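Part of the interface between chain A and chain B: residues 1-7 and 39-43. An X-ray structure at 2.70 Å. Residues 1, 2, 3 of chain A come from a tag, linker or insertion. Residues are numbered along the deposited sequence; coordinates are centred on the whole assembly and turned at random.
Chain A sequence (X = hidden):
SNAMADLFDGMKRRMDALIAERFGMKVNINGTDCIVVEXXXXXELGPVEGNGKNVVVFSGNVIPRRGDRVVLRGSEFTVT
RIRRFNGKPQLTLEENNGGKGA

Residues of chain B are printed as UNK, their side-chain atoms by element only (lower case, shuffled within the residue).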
# COMPACT_ATOMS: atom_id res chain seq x y z
N SER A 1 11.78 -11.92 -0.84
CA SER A 1 12.21 -12.07 -2.27
C SER A 1 11.05 -11.64 -3.17
O SER A 1 10.46 -10.58 -2.97
CB SER A 1 12.60 -13.53 -2.55
OG SER A 1 13.16 -13.69 -3.84
N ASN A 2 10.74 -12.48 -4.16
CA ASN A 2 9.65 -12.23 -5.09
C ASN A 2 8.35 -11.87 -4.38
O ASN A 2 7.64 -10.97 -4.83
CB ASN A 2 9.40 -13.47 -5.95
CG ASN A 2 10.19 -13.45 -7.21
OD1 ASN A 2 11.20 -12.76 -7.28
ND2 ASN A 2 9.75 -14.19 -8.21
N ALA A 3 8.06 -12.57 -3.30
CA ALA A 3 6.85 -12.33 -2.52
C ALA A 3 6.64 -10.83 -2.32
O ALA A 3 5.66 -10.27 -2.81
CB ALA A 3 6.95 -13.02 -1.19
N MSE A 4 7.56 -10.19 -1.61
CA MSE A 4 7.44 -8.76 -1.38
C MSE A 4 7.29 -8.01 -2.71
O MSE A 4 6.38 -7.19 -2.87
CB MSE A 4 8.65 -8.22 -0.64
CG MSE A 4 8.50 -6.76 -0.33
SE MSE A 4 9.84 -6.03 0.82
CE MSE A 4 10.77 -4.92 -0.47
N ALA A 5 8.17 -8.29 -3.66
CA ALA A 5 8.13 -7.63 -4.95
C ALA A 5 6.82 -7.89 -5.71
O ALA A 5 6.26 -6.98 -6.31
CB ALA A 5 9.33 -8.04 -5.80
N ASP A 6 6.33 -9.13 -5.68
CA ASP A 6 5.08 -9.46 -6.37
C ASP A 6 3.90 -8.76 -5.70
O ASP A 6 2.91 -8.40 -6.35
CB ASP A 6 4.81 -10.97 -6.35
CG ASP A 6 5.64 -11.73 -7.37
OD1 ASP A 6 5.64 -11.32 -8.56
OD2 ASP A 6 6.28 -12.74 -6.99
N LEU A 7 4.00 -8.57 -4.39
CA LEU A 7 2.95 -7.91 -3.65
C LEU A 7 2.93 -6.45 -4.07
O LEU A 7 1.88 -5.93 -4.45
CB LEU A 7 3.20 -8.01 -2.15
CG LEU A 7 2.06 -7.75 -1.17
CD1 LEU A 7 2.60 -7.01 0.04
CD2 LEU A 7 0.96 -6.93 -1.83
N UNK B 39 16.29 -8.74 -12.36
CA UNK B 39 14.90 -9.02 -12.70
C UNK B 39 14.37 -10.29 -12.07
O UNK B 39 13.17 -10.50 -12.00
c UNK B 39 14.72 -9.08 -14.21
o UNK B 39 14.79 -7.78 -14.77
N UNK B 40 15.28 -11.14 -11.61
CA UNK B 40 14.88 -12.38 -10.97
C UNK B 40 13.94 -12.03 -9.82
O UNK B 40 12.87 -12.60 -9.69
o UNK B 40 18.29 -13.77 -11.11
c UNK B 40 16.11 -13.11 -10.43
o UNK B 40 17.12 -12.57 -12.53
c UNK B 40 17.25 -13.16 -11.43
N UNK B 41 14.36 -11.06 -9.01
CA UNK B 41 13.60 -10.61 -7.84
C UNK B 41 12.30 -9.86 -8.11
O UNK B 41 11.54 -9.60 -7.18
c UNK B 41 18.10 -10.73 -6.71
c UNK B 41 15.73 -10.34 -6.50
c UNK B 41 16.88 -11.72 -4.90
c UNK B 41 14.48 -9.70 -6.99
c UNK B 41 16.93 -10.15 -7.17
c UNK B 41 15.72 -11.13 -5.36
c UNK B 41 18.08 -11.52 -5.58
N UNK B 42 12.02 -9.52 -9.36
CA UNK B 42 10.82 -8.73 -9.66
C UNK B 42 9.82 -9.35 -10.65
O UNK B 42 8.61 -9.12 -10.55
c UNK B 42 12.21 -6.10 -8.22
c UNK B 42 12.53 -6.74 -9.56
c UNK B 42 11.26 -7.35 -10.18
c UNK B 42 13.12 -5.72 -10.51
N UNK B 43 10.33 -10.11 -11.61
CA UNK B 43 9.50 -10.75 -12.62
C UNK B 43 8.47 -11.68 -11.97
O UNK B 43 7.58 -12.20 -12.64
c UNK B 43 10.37 -11.52 -13.60

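Position 39 of chain B carries two side-chain atoms, one carbon followed by one oxygen. The side chain does not reach the chain A stretch and touches nothing there. A lone hydroxyl on CB identifies S39(B), whose OG is hydrogen-bonded elsewhere in the structure. Its backbone has a local task: O of S39(B) accepts hydrogen bonds from the backbone N of position 42 (3.0 Å) and from the backbone N of position 43 (2.9 Å from the same O of S39(B)), and so holds the turn closed.

Position 40 has four side-chain atoms, two carbons with two oxygens on the second. This is a carboxylate one carbon beyond CB, hence an aspartate, D40(B). It is poorly ordered, and its end leads away from chain A. The backbone makes the approach instead: O of D40(B) lies 2.9 Å from the atom modelled as OD1 of N2(A), a tag residue whose amide is probably turned over in the model, so the nature of this polar contact stays open.

At position 41 seven carbons are present, one leading to a ring of six. With no oxygen on the ring, the residue is phenylalanine, F41(B), with chi1 in the m well. CD1 of its ring lies 3.9 Å from OG of S1(A), also from the tag, which meets the ring obliquely. The carbonyl of F41(B) points toward A5(A) on the helix, its O atom only 3.0 Å from CB of A5(A), a very tight approach for a carbon and an oxygen.

Position 42 shows four carbons forked at the second, the pattern of leucine. Its CA-to-CB bond points away from chain A, yet one branch remains within reach of A5(A). In L42(B), CD2 lies 4.2 Å from CB of A5(A), and CA is equally distant from that methyl.

Position 43 has a single side-chain carbon, directed away and not reaching the chain A stretch; it is alanine, A43(B). Its backbone C is 4.4 Å from OD1 of D6(A).

The contact thus sets the first turns of a helix, begun within the tag, against a short 3-10 segment and the residues that follow it. A5(A) points its methyl toward chain B and packs against backbone and leucine side chain alike, while N2(A) and D6(A), one helical turn apart, bring their side-chain ends nearer to chain B. The 249 Å² buried between the stretches, both sides summed, has its largest chain B share in F41(B); the closest contacts to chain B's backbone are made by its carbonyl oxygens.

Chain B, residues 39-43: SDFLA
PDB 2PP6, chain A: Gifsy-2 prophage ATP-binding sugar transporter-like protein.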